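Local coordinates for putative lipoprotein YcdA (Bacillus subtilis subsp. subtilis str. 168, PDB 4R4G) that is of unknown function but is probably a membrane-attached lipoprotein that pairs an Ig-like domain with a second alpha-beta domain, at residues A[23-28]-A[40-45]; A[238-243]-A[320-325]; A[56-61]-A[113-118]; A[64-69]-A[104-109]. All blocks are in the same frame, centred on the assembly; numbering follows the deposited sequence.

Contact 1 of 4, residues A[23-28]-A[40-45]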
loop_
_atom_site.group_PDB
_atom_site.type_symbol
_atom_site.label_atom_id
_atom_site.label_comp_id
_atom_site.label_asym_id
_atom_site.label_seq_id
_atom_site.Cartn_x
_atom_site.Cartn_y
_atom_site.Cartn_z
ATOM N N SER A 23 -10.846 15.859 1.740
ATOM C CA SER A 23 -10.590 14.430 1.723
ATOM C C SER A 23 -9.474 14.054 2.667
ATOM O O SER A 23 -8.668 14.901 3.054
ATOM C CB SER A 23 -10.235 13.977 0.311
ATOM O OG SER A 23 -9.032 14.572 -0.137
ATOM N N TYR A 24 -9.442 12.778 3.048
ATOM C CA TYR A 24 -8.382 12.186 3.856
ATOM C C TYR A 24 -7.324 11.648 2.919
ATOM O O TYR A 24 -7.641 11.084 1.849
ATOM C CB TYR A 24 -8.912 11.057 4.753
ATOM C CG TYR A 24 -9.839 11.497 5.860
ATOM C CD1 TYR A 24 -9.359 12.222 6.951
ATOM C CD2 TYR A 24 -11.175 11.108 5.872
ATOM C CE1 TYR A 24 -10.200 12.587 8.002
ATOM C CE2 TYR A 24 -12.026 11.467 6.920
ATOM C CZ TYR A 24 -11.534 12.214 7.980
ATOM O OH TYR A 24 -12.357 12.569 9.016
ATOM N N THR A 25 -6.065 11.853 3.291
ATOM C CA THR A 25 -4.939 11.360 2.507
ATOM C C THR A 25 -3.938 10.711 3.457
ATOM O O THR A 25 -3.998 10.890 4.686
ATOM C CB THR A 25 -4.278 12.473 1.645
ATOM O OG1 THR A 25 -3.745 13.515 2.477
ATOM C CG2 THR A 25 -5.206 13.053 0.570
ATOM N N LEU A 26 -3.047 9.915 2.881
ATOM C CA LEU A 26 -1.986 9.309 3.649
ATOM C C LEU A 26 -0.876 10.308 3.652
ATOM O O LEU A 26 -0.688 10.960 2.617
ATOM C CB LEU A 26 -1.512 7.983 3.024
ATOM C CG LEU A 26 -2.361 6.738 3.212
ATOM C CD1 LEU A 26 -1.804 5.642 2.375
ATOM C CD2 LEU A 26 -2.390 6.279 4.668
ATOM N N PRO A 27 -0.078 10.410 4.730
ATOM C CA PRO A 27 1.040 11.362 4.713
ATOM C C PRO A 27 2.097 11.084 3.623
ATOM O O PRO A 27 2.096 10.036 2.959
ATOM C CB PRO A 27 1.638 11.220 6.115
ATOM C CG PRO A 27 1.124 9.942 6.651
ATOM C CD PRO A 27 -0.185 9.713 6.030
ATOM N N SER A 28 2.991 12.068 3.412
ATOM C CA SER A 28 4.107 11.970 2.476
ATOM C C SER A 28 5.053 10.885 2.985
ATOM O O SER A 28 5.090 10.682 4.203
ATOM C CB SER A 28 4.821 13.320 2.389
ATOM O OG SER A 28 6.039 13.281 1.661
ATOM N N VAL A 40 -3.910 12.809 6.813
ATOM C CA VAL A 40 -3.658 14.186 6.431
ATOM C C VAL A 40 -4.931 14.672 5.781
ATOM O O VAL A 40 -5.411 14.023 4.851
ATOM C CB VAL A 40 -2.394 14.323 5.534
ATOM C CG1 VAL A 40 -2.294 15.715 4.907
ATOM C CG2 VAL A 40 -1.135 14.002 6.332
ATOM N N LEU A 41 -5.515 15.766 6.300
ATOM C CA LEU A 41 -6.742 16.315 5.737
ATOM C C LEU A 41 -6.369 17.257 4.601
ATOM O O LEU A 41 -5.623 18.217 4.815
ATOM C CB LEU A 41 -7.567 17.019 6.825
ATOM C CG LEU A 41 -8.965 17.507 6.442
ATOM C CD1 LEU A 41 -9.968 16.369 6.463
ATOM C CD2 LEU A 41 -9.409 18.598 7.367
ATOM N N LYS A 42 -6.827 16.931 3.373
ATOM C CA LYS A 42 -6.564 17.728 2.167
ATOM C C LYS A 42 -7.799 18.566 1.897
ATOM O O LYS A 42 -8.861 18.029 1.563
ATOM C CB LYS A 42 -6.190 16.819 0.969
ATOM C CG LYS A 42 -5.775 17.534 -0.316
ATOM C CD LYS A 42 -5.315 16.526 -1.350
ATOM C CE LYS A 42 -5.398 17.023 -2.770
ATOM N NZ LYS A 42 -4.580 16.184 -3.695
ATOM N N VAL A 43 -7.668 19.878 2.107
ATOM C CA VAL A 43 -8.733 20.869 1.927
ATOM C C VAL A 43 -8.366 21.747 0.717
ATOM O O VAL A 43 -7.387 22.487 0.785
ATOM C CB VAL A 43 -8.978 21.710 3.218
ATOM C CG1 VAL A 43 -10.222 22.583 3.094
ATOM C CG2 VAL A 43 -9.075 20.822 4.454
ATOM N N ASN A 44 -9.110 21.611 -0.404
ATOM C CA ASN A 44 -8.892 22.434 -1.596
ATOM C C ASN A 44 -9.721 23.677 -1.413
ATOM O O ASN A 44 -10.925 23.571 -1.181
ATOM C CB ASN A 44 -9.238 21.701 -2.919
ATOM C CG ASN A 44 -8.882 22.509 -4.155
ATOM O OD1 ASN A 44 -9.638 23.371 -4.631
ATOM N ND2 ASN A 44 -7.691 22.293 -4.668
ATOM N N VAL A 45 -9.069 24.839 -1.426
ATOM C CA VAL A 45 -9.716 26.119 -1.203
ATOM C C VAL A 45 -9.497 27.023 -2.404
ATOM O O VAL A 45 -8.606 26.772 -3.216
ATOM C CB VAL A 45 -9.240 26.824 0.115
ATOM C CG1 VAL A 45 -9.576 25.999 1.357
ATOM C CG2 VAL A 45 -7.751 27.187 0.069
HETATM O O HOH W 1 -8.839 17.362 -1.437
#

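Contact 2 of 4, residues A[238-243]-A[320-325]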
loop_
_atom_site.group_PDB
_atom_site.type_symbol
_atom_site.label_atom_id
_atom_site.label_comp_id
_atom_site.label_asym_id
_atom_site.label_seq_id
_atom_site.Cartn_x
_atom_site.Cartn_y
_atom_site.Cartn_z
ATOM N N ALA A 238 4.426 -4.696 3.389
ATOM C CA ALA A 238 4.000 -6.076 3.609
ATOM C C ALA A 238 4.760 -6.679 4.767
ATOM O O ALA A 238 5.989 -6.734 4.739
ATOM C CB ALA A 238 4.212 -6.890 2.354
ATOM N N THR A 239 4.039 -7.068 5.819
ATOM C CA THR A 239 4.676 -7.673 6.978
ATOM C C THR A 239 4.355 -9.136 6.852
ATOM O O THR A 239 3.188 -9.546 6.911
ATOM C CB THR A 239 4.260 -6.979 8.291
ATOM O OG1 THR A 239 4.536 -5.557 8.209
ATOM C CG2 THR A 239 4.945 -7.587 9.502
ATOM N N VAL A 240 5.394 -9.919 6.592
ATOM C CA VAL A 240 5.233 -11.315 6.294
ATOM C C VAL A 240 5.790 -12.214 7.377
ATOM O O VAL A 240 6.959 -12.078 7.751
ATOM C CB VAL A 240 5.918 -11.621 4.920
ATOM C CG1 VAL A 240 5.940 -13.127 4.608
ATOM C CG2 VAL A 240 5.268 -10.834 3.774
ATOM N N LYS A 241 4.933 -13.165 7.844
ATOM C CA LYS A 241 5.264 -14.237 8.776
ATOM C C LYS A 241 5.651 -15.429 7.889
ATOM O O LYS A 241 4.766 -15.961 7.206
ATOM C CB LYS A 241 4.053 -14.537 9.693
ATOM C CG LYS A 241 4.260 -15.667 10.714
ATOM C CD LYS A 241 3.029 -15.875 11.630
ATOM C CE LYS A 241 1.884 -16.638 10.984
ATOM N NZ LYS A 241 0.661 -16.636 11.828
ATOM N N PRO A 242 6.942 -15.809 7.772
ATOM C CA PRO A 242 7.280 -16.899 6.854
ATOM C C PRO A 242 7.072 -18.288 7.415
ATOM O O PRO A 242 6.942 -18.442 8.623
ATOM C CB PRO A 242 8.771 -16.676 6.590
ATOM C CG PRO A 242 9.276 -16.042 7.807
ATOM C CD PRO A 242 8.150 -15.277 8.441
ATOM N N VAL A 243 7.087 -19.296 6.532
ATOM C CA VAL A 243 7.079 -20.687 6.918
ATOM C C VAL A 243 8.547 -20.937 7.348
ATOM O O VAL A 243 9.464 -20.453 6.675
ATOM C CB VAL A 243 6.571 -21.604 5.742
ATOM C CG1 VAL A 243 7.027 -23.036 5.884
ATOM C CG2 VAL A 243 5.056 -21.565 5.601
ATOM N N VAL A 320 8.231 -12.216 -2.457
ATOM C CA VAL A 320 8.097 -13.659 -2.659
ATOM C C VAL A 320 9.116 -14.404 -1.774
ATOM O O VAL A 320 8.719 -15.335 -1.080
ATOM C CB VAL A 320 8.238 -14.015 -4.159
ATOM C CG1 VAL A 320 8.173 -15.516 -4.386
ATOM C CG2 VAL A 320 7.167 -13.312 -4.986
ATOM N N GLU A 321 10.388 -13.945 -1.732
ATOM C CA GLU A 321 11.464 -14.558 -0.930
ATOM C C GLU A 321 11.192 -14.480 0.565
ATOM O O GLU A 321 11.717 -15.294 1.321
ATOM C CB GLU A 321 12.823 -13.891 -1.217
ATOM C CG GLU A 321 13.477 -14.304 -2.528
ATOM C CD GLU A 321 14.670 -13.477 -2.989
ATOM O OE1 GLU A 321 14.882 -12.360 -2.457
ATOM O OE2 GLU A 321 15.374 -13.937 -3.919
ATOM N N ALA A 322 10.409 -13.480 1.000
ATOM C CA ALA A 322 10.090 -13.235 2.412
ATOM C C ALA A 322 9.134 -14.274 3.016
ATOM O O ALA A 322 8.965 -14.282 4.239
ATOM C CB ALA A 322 9.486 -11.845 2.572
ATOM N N PHE A 323 8.505 -15.124 2.178
ATOM C CA PHE A 323 7.510 -16.098 2.625
ATOM C C PHE A 323 8.099 -17.397 3.156
ATOM O O PHE A 323 7.388 -18.141 3.829
ATOM C CB PHE A 323 6.511 -16.374 1.504
ATOM C CG PHE A 323 5.432 -15.314 1.457
ATOM C CD1 PHE A 323 5.616 -14.143 0.730
ATOM C CD2 PHE A 323 4.260 -15.455 2.198
ATOM C CE1 PHE A 323 4.646 -13.145 0.733
ATOM C CE2 PHE A 323 3.290 -14.458 2.187
ATOM C CZ PHE A 323 3.480 -13.323 1.434
ATOM N N ILE A 324 9.385 -17.665 2.890
ATOM C CA ILE A 324 10.064 -18.871 3.344
ATOM C C ILE A 324 11.393 -18.497 3.983
ATOM O O ILE A 324 12.270 -17.933 3.326
ATOM C CB ILE A 324 10.250 -19.918 2.202
ATOM C CG1 ILE A 324 8.893 -20.432 1.667
ATOM C CG2 ILE A 324 11.150 -21.093 2.661
ATOM C CD1 ILE A 324 8.961 -21.193 0.332
ATOM N N LYS A 325 11.520 -18.829 5.276
ATOM C CA LYS A 325 12.718 -18.652 6.100
ATOM C C LYS A 325 13.486 -19.955 6.078
ATOM O O LYS A 325 12.879 -21.014 6.204
ATOM C CB LYS A 325 12.336 -18.251 7.549
ATOM C CG LYS A 325 13.525 -17.964 8.482
ATOM C CD LYS A 325 13.089 -17.219 9.746
ATOM C CE LYS A 325 14.101 -17.255 10.867
ATOM N NZ LYS A 325 13.512 -16.779 12.153
#

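Contact 3 of 4, residues A[56-61]-A[113-118]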
loop_
_atom_site.group_PDB
_atom_site.type_symbol
_atom_site.label_atom_id
_atom_site.label_comp_id
_atom_site.label_asym_id
_atom_site.label_seq_id
_atom_site.Cartn_x
_atom_site.Cartn_y
_atom_site.Cartn_z
ATOM N N ASN A 56 -1.998 39.426 -0.631
ATOM C CA ASN A 56 -1.096 38.268 -0.628
ATOM C C ASN A 56 -1.809 37.093 0.019
ATOM O O ASN A 56 -2.406 37.276 1.077
ATOM C CB ASN A 56 0.205 38.551 0.120
ATOM C CG ASN A 56 1.009 39.727 -0.360
ATOM O OD1 ASN A 56 1.581 39.719 -1.455
ATOM N ND2 ASN A 56 1.173 40.710 0.513
ATOM N N VAL A 57 -1.777 35.895 -0.613
ATOM C CA VAL A 57 -2.433 34.711 -0.061
ATOM C C VAL A 57 -1.396 33.589 0.048
ATOM O O VAL A 57 -0.734 33.261 -0.942
ATOM C CB VAL A 57 -3.714 34.281 -0.833
ATOM C CG1 VAL A 57 -4.307 32.990 -0.260
ATOM C CG2 VAL A 57 -4.763 35.398 -0.825
ATOM N N ASP A 58 -1.247 33.032 1.271
ATOM C CA ASP A 58 -0.297 31.967 1.600
ATOM C C ASP A 58 -0.986 30.859 2.389
ATOM O O ASP A 58 -2.040 31.087 2.996
ATOM C CB ASP A 58 0.884 32.544 2.420
ATOM C CG ASP A 58 2.104 31.645 2.536
ATOM O OD1 ASP A 58 2.071 30.703 3.347
ATOM O OD2 ASP A 58 3.092 31.888 1.816
ATOM N N SER A 59 -0.375 29.655 2.373
ATOM C CA SER A 59 -0.817 28.477 3.120
ATOM C C SER A 59 -0.892 28.819 4.621
ATOM O O SER A 59 -1.833 28.417 5.304
ATOM C CB SER A 59 0.145 27.315 2.883
ATOM O OG SER A 59 0.905 27.513 1.701
HETATM N N MSE A 60 0.124 29.600 5.119
HETATM C CA MSE A 60 0.292 30.081 6.500
HETATM C C MSE A 60 -0.894 30.904 7.011
HETATM O O MSE A 60 -0.974 31.185 8.199
HETATM C CB MSE A 60 1.555 30.947 6.613
HETATM C CG MSE A 60 2.815 30.163 6.933
HETATM SE SE MSE A 60 4.371 31.338 7.026
HETATM C CE MSE A 60 5.657 30.019 7.735
ATOM N N ASP A 61 -1.810 31.324 6.119
ATOM C CA ASP A 61 -2.975 32.133 6.488
ATOM C C ASP A 61 -4.101 31.240 6.989
ATOM O O ASP A 61 -5.131 31.733 7.466
ATOM C CB ASP A 61 -3.475 32.980 5.297
ATOM C CG ASP A 61 -2.431 33.879 4.697
ATOM O OD1 ASP A 61 -1.476 34.247 5.423
ATOM O OD2 ASP A 61 -2.565 34.224 3.508
ATOM N N THR A 113 -7.150 33.895 7.883
ATOM C CA THR A 113 -6.861 35.263 8.297
ATOM C C THR A 113 -6.093 35.909 7.144
ATOM O O THR A 113 -4.915 35.596 6.916
ATOM C CB THR A 113 -6.162 35.338 9.678
ATOM O OG1 THR A 113 -7.073 34.881 10.685
ATOM C CG2 THR A 113 -5.716 36.757 10.039
ATOM N N PRO A 114 -6.784 36.799 6.395
ATOM C CA PRO A 114 -6.142 37.472 5.243
ATOM C C PRO A 114 -4.961 38.347 5.645
ATOM O O PRO A 114 -4.947 38.896 6.747
ATOM C CB PRO A 114 -7.270 38.312 4.639
ATOM C CG PRO A 114 -8.241 38.494 5.746
ATOM C CD PRO A 114 -8.187 37.234 6.552
ATOM N N GLU A 115 -3.946 38.419 4.753
ATOM C CA GLU A 115 -2.712 39.183 4.959
ATOM C C GLU A 115 -3.027 40.643 4.690
ATOM O O GLU A 115 -2.781 41.179 3.602
ATOM C CB GLU A 115 -1.568 38.648 4.088
ATOM C CG GLU A 115 -1.144 37.238 4.447
ATOM C CD GLU A 115 0.136 36.690 3.839
ATOM O OE1 GLU A 115 0.822 37.435 3.102
ATOM O OE2 GLU A 115 0.470 35.516 4.124
ATOM N N SER A 116 -3.644 41.263 5.698
ATOM C CA SER A 116 -4.142 42.624 5.672
ATOM C C SER A 116 -3.739 43.380 6.927
ATOM O O SER A 116 -3.462 42.775 7.968
ATOM C CB SER A 116 -5.662 42.591 5.541
ATOM O OG SER A 116 -6.322 43.815 5.811
ATOM N N TYR A 117 -3.691 44.719 6.816
ATOM C CA TYR A 117 -3.409 45.600 7.943
ATOM C C TYR A 117 -4.670 45.637 8.816
ATOM O O TYR A 117 -5.792 45.573 8.291
ATOM C CB TYR A 117 -2.990 47.002 7.452
ATOM N N GLY A 118 -4.478 45.632 10.129
ATOM C CA GLY A 118 -5.598 45.715 11.054
ATOM C C GLY A 118 -5.956 44.460 11.812
ATOM O O GLY A 118 -5.232 43.453 11.778
HETATM O O HOH W 2 -0.910 41.817 1.904
HETATM O O HOH W 3 -4.168 36.409 2.732
#

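Contact 4 of 4, residues A[64-69]-A[104-109]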
loop_
_atom_site.group_PDB
_atom_site.type_symbol
_atom_site.label_atom_id
_atom_site.label_comp_id
_atom_site.label_asym_id
_atom_site.label_seq_id
_atom_site.Cartn_x
_atom_site.Cartn_y
_atom_site.Cartn_z
ATOM N N LEU A 64 -5.884 24.832 11.186
ATOM C CA LEU A 64 -6.949 23.883 11.433
ATOM C C LEU A 64 -6.958 23.489 12.876
ATOM O O LEU A 64 -5.904 23.236 13.458
ATOM C CB LEU A 64 -6.810 22.624 10.554
ATOM C CG LEU A 64 -8.048 21.744 10.473
ATOM C CD1 LEU A 64 -8.866 22.077 9.263
ATOM C CD2 LEU A 64 -7.678 20.349 10.410
ATOM N N TYR A 65 -8.153 23.383 13.439
ATOM C CA TYR A 65 -8.377 22.901 14.785
ATOM C C TYR A 65 -9.134 21.612 14.698
ATOM O O TYR A 65 -10.038 21.484 13.876
ATOM C CB TYR A 65 -9.138 23.924 15.641
ATOM C CG TYR A 65 -8.274 25.088 16.087
ATOM C CD1 TYR A 65 -8.010 26.157 15.232
ATOM C CD2 TYR A 65 -7.734 25.132 17.366
ATOM C CE1 TYR A 65 -7.210 27.227 15.636
ATOM C CE2 TYR A 65 -6.881 26.164 17.759
ATOM C CZ TYR A 65 -6.635 27.218 16.898
ATOM O OH TYR A 65 -5.859 28.274 17.327
ATOM N N GLN A 66 -8.730 20.634 15.512
ATOM C CA GLN A 66 -9.412 19.367 15.709
ATOM C C GLN A 66 -9.909 19.437 17.110
ATOM O O GLN A 66 -9.100 19.570 18.039
ATOM C CB GLN A 66 -8.468 18.206 15.481
ATOM C CG GLN A 66 -9.127 16.876 15.612
ATOM C CD GLN A 66 -8.080 15.833 15.565
ATOM O OE1 GLN A 66 -7.727 15.337 14.498
ATOM N NE2 GLN A 66 -7.525 15.532 16.722
ATOM N N GLY A 67 -11.224 19.493 17.262
ATOM C CA GLY A 67 -11.831 19.748 18.557
ATOM C C GLY A 67 -11.469 21.177 18.891
ATOM O O GLY A 67 -11.712 22.087 18.072
ATOM N N ASP A 68 -10.785 21.359 20.040
ATOM C CA ASP A 68 -10.288 22.668 20.482
ATOM C C ASP A 68 -8.766 22.768 20.305
ATOM O O ASP A 68 -8.191 23.774 20.662
ATOM C CB ASP A 68 -10.668 22.941 21.952
ATOM C CG ASP A 68 -12.145 23.165 22.213
ATOM O OD1 ASP A 68 -12.873 23.505 21.257
ATOM O OD2 ASP A 68 -12.563 23.050 23.384
ATOM N N THR A 69 -8.118 21.742 19.761
ATOM C CA THR A 69 -6.661 21.661 19.594
ATOM C C THR A 69 -6.219 22.052 18.190
ATOM O O THR A 69 -6.725 21.509 17.205
ATOM C CB THR A 69 -6.183 20.209 19.899
ATOM O OG1 THR A 69 -6.676 19.788 21.177
ATOM C CG2 THR A 69 -4.663 20.047 19.837
ATOM N N LYS A 104 -8.550 10.783 12.150
ATOM C CA LYS A 104 -9.726 10.504 11.299
ATOM C C LYS A 104 -11.045 10.626 12.065
ATOM O O LYS A 104 -11.143 10.166 13.211
ATOM C CB LYS A 104 -9.599 9.076 10.691
ATOM C CG LYS A 104 -10.672 8.628 9.672
ATOM C CD LYS A 104 -10.629 7.088 9.491
ATOM C CE LYS A 104 -11.741 6.503 8.638
ATOM N NZ LYS A 104 -11.652 5.018 8.513
ATOM N N GLY A 105 -12.032 11.223 11.394
ATOM C CA GLY A 105 -13.404 11.353 11.861
ATOM C C GLY A 105 -13.648 12.301 13.013
ATOM O O GLY A 105 -14.550 12.052 13.814
ATOM N N LYS A 106 -12.902 13.418 13.092
ATOM C CA LYS A 106 -13.147 14.357 14.180
ATOM C C LYS A 106 -13.867 15.616 13.660
ATOM O O LYS A 106 -14.285 15.659 12.491
ATOM C CB LYS A 106 -11.850 14.702 14.930
ATOM C CG LYS A 106 -11.148 13.505 15.600
ATOM C CD LYS A 106 -11.971 12.725 16.651
ATOM C CE LYS A 106 -11.188 11.597 17.308
ATOM N NZ LYS A 106 -12.043 10.745 18.198
ATOM N N GLN A 107 -14.077 16.599 14.547
ATOM C CA GLN A 107 -14.736 17.849 14.180
ATOM C C GLN A 107 -13.678 18.910 13.956
ATOM O O GLN A 107 -12.990 19.314 14.894
ATOM C CB GLN A 107 -15.777 18.267 15.226
ATOM C CG GLN A 107 -16.945 17.279 15.347
ATOM C CD GLN A 107 -17.544 16.893 14.006
ATOM O OE1 GLN A 107 -17.982 17.747 13.222
ATOM N NE2 GLN A 107 -17.546 15.594 13.702
ATOM N N TYR A 108 -13.483 19.293 12.693
ATOM C CA TYR A 108 -12.456 20.264 12.342
ATOM C C TYR A 108 -13.048 21.650 12.144
ATOM O O TYR A 108 -14.265 21.818 12.010
ATOM C CB TYR A 108 -11.639 19.818 11.104
ATOM C CG TYR A 108 -11.304 18.336 11.124
ATOM C CD1 TYR A 108 -10.440 17.805 12.085
ATOM C CD2 TYR A 108 -11.884 17.457 10.211
ATOM C CE1 TYR A 108 -10.175 16.436 12.142
ATOM C CE2 TYR A 108 -11.604 16.089 10.244
ATOM C CZ TYR A 108 -10.750 15.584 11.212
ATOM O OH TYR A 108 -10.490 14.239 11.260
ATOM N N GLU A 109 -12.170 22.646 12.246
ATOM C CA GLU A 109 -12.461 24.035 12.056
ATOM C C GLU A 109 -11.300 24.635 11.313
ATOM O O GLU A 109 -10.173 24.581 11.794
ATOM C CB GLU A 109 -12.738 24.739 13.376
ATOM C CG GLU A 109 -13.068 26.212 13.188
ATOM C CD GLU A 109 -13.620 26.954 14.388
ATOM O OE1 GLU A 109 -14.822 26.775 14.700
ATOM O OE2 GLU A 109 -12.870 27.781 14.959
#

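Contact 1 of 4, residues A[23-28]-A[40-45]
Thr25 and Val40 face each other as an antiparallel hydrogen-bonded pair. Thr25 N gives its hydrogen to Val40 O at 2.8 Å, and Val40 N gives its own to Thr25 O. Thr25 OG1 also donates to Val40 O, at 2.9 Å, from above the carbonyl plane. Two donors of one residue grip a single oxygen. OG1 reaches it because it sits between the backbone N and the carbonyl carbon (chi1 62°). The same torsion sets Thr25 CG2 3.9 Å from Lys42 CB, where the two side chains cross at about a right angle. Pro27 CB packs on Val40 CG2 at 3.9 Å.

At the next hydrogen-bonded pair, Ser23 and Lys42 exchange two backbone bonds, and a water joins Ser23 OG to Lys42 O. Tyr24 and Leu41 form the non-hydrogen-bonded pair between them and put their side chains on the face opposite Thr25 and Val40. Leu41 CD1 lies 4.1 Å from Tyr24 CE1. Further out, Tyr24 OH bonds to Gly105 N and Gly131 O, while Ile136 and Ala140 of helix 134-141 touch the side chain. Strand 93-102 flanks 39-48 on its far side. This is antiparallel strand pairing within a sheet of the Ig-like N-terminal domain.

Contact 2 of 4, residues A[238-243]-A[320-325]
Val240 meets Phe323 in a CH-pi contact. Val240 CG1 stands over the centre of the Phe323 ring, 3.7 Å from its centroid and 8° off the ring normal. Val240 CG2 comes to the same ring at 3.9 Å from Phe323 CZ. Both methyls press on the phenyl group, and the two side chains cross at about a right angle. The CB of Phe323 points away from 238-243, but CG lies anti to the carbonyl carbon (chi1 -82°) and the ring comes back to Val240.

Other carbon contacts follow. Val240 CB lies 4.3 Å from Ala322 CB, and Pro242 CG is 3.8 Å from Lys325 CB. Pro242 CB also rests against the carbonyl oxygens of Ala322 and Phe323.

Two backbone hydrogen bonds, Val243 N to Phe323 O and Lys325 N to Val243 O, both at 3.0 Å, make Val243 and Ile324 a parallel bridge.

An alanine in place of Phe323 would probably leave both Val240 methyls without their aromatic partner and open a gap in this buried layer.

Helix 314-321 leads through a type I turn, Glu321 to Ile324, into strand 324-325 beside strand 233-244. Leu216 of helix 203-219 and Ile222 of strand 221-230 also touch Phe323.

Contact 3 of 4, residues A[56-61]-A[113-118]
Asp61 and Glu115 bring their carboxylates together, with Asp61 OD1 2.7 Å from Glu115 OE2. The side chains cross at about a right angle, and the carboxylate planes are turned 77° apart. Glu115 CG lies anti to its carbonyl carbon (chi1 -65°), and the chain runs extended from there. Glu115 CG passes close to Asp61 OD1 and OD2. Glu115 OE1 lies 3.2 Å from Asn56 CB. Glu115 OE2 also approaches Asp58 CB.

Asp61 CG likewise lies anti to its carbonyl carbon, beside the backbone N. The carboxylate is fixed from its own segment. Asp58 N donates to Asp61 OD2 at 2.9 Å, meeting it from above the carboxylate plane. Asp58 CG is anti to its backbone N (chi1 -165°), and Asp58 OD1 accepts from the N of selenomethionine Met60 through its anti lone pair. This is an Asx turn, and it leads into the 3-10 segment 59-61. Together they make the bend between strands 55-57 and 62-66 of the Ig-like domain. The facing segment is the loop after strand 107-112, where Glu115 centres an inverse gamma turn.

A backbone bond joins the two segments, from Thr113 N to Asp61 O at 3.0 Å. One water gives hydrogens to Asn56 O and Asp61 OD2 and accepts from Glu115 N. A second water receives a weak bond from Asn56 ND2 and donates to Glu115 O. Asn56 OD1 turns to Thr87 OG1, and Thr113 OG1 pairs with Ser124 OG.

Contact 4 of 4, residues A[64-69]-A[104-109]
Glu109 and Tyr65 form an antiparallel hydrogen-bonded pair. Tyr65 N donates to Glu109 O, and Glu109 N donates to Tyr65 O, both at 2.9 Å.

Tyr108 and Gln66 form the next pair, non-hydrogen-bonded, with side chains lying side by side and pointing the same way. Gln66 CG is anti to its backbone N (chi1 -178°), and the chain continues extended beside the tyrosine. Gln66 OE1 lies at the ring edge, 3.6 Å from Tyr108 CE1, while the amide and ring planes are 45° apart. Gln66 CG also packs on Lys106 CB at 3.6 Å. Lys106 O stands 3.5 Å above one face of the Tyr108 ring, toward its rim. Leu64 CD1 touches Tyr108 CB at 4.0 Å.

Lys106 N donates to Tyr108 OH at 3.1 Å, and Tyr108 OH is also hydrogen-bonded to Asp103 O. Gln66 OE1 accepts from Asp103 N. A leucine in place of Tyr108 would probably leave Lys106 N and Asp103 O without this hydroxyl partner.

Gly67, second residue of a type II' turn, bonds through its N to Gln107 O. The chemistry is that of a strand pair whose buried tyrosine has its hydroxyl satisfied by backbone groups of Asp103 and Lys106.

Overall arrangement
Contacts 1, 3 and 4 lie in the Ig-like N-terminal domain, and contact 2 lies in the C-terminal domain on the opposite side of the chain's centre. Contact 1 closes first along the chain. Contact 4 is nested inside the loop closed by contact 3, and contact 2 comes last. Contacts 1 and 4 belong to two different antiparallel sheets, with centres about 14 Å apart. They touch through Leu41 with Leu64 and through Tyr24 with the 104-109 segment, so the two sheets pack together. Contact 3 sits about 21 Å from contact 1, centre to centre. Contacts 1 and 2 do not touch, their centres being about 33 Å apart; a kinked helix joins the two domains.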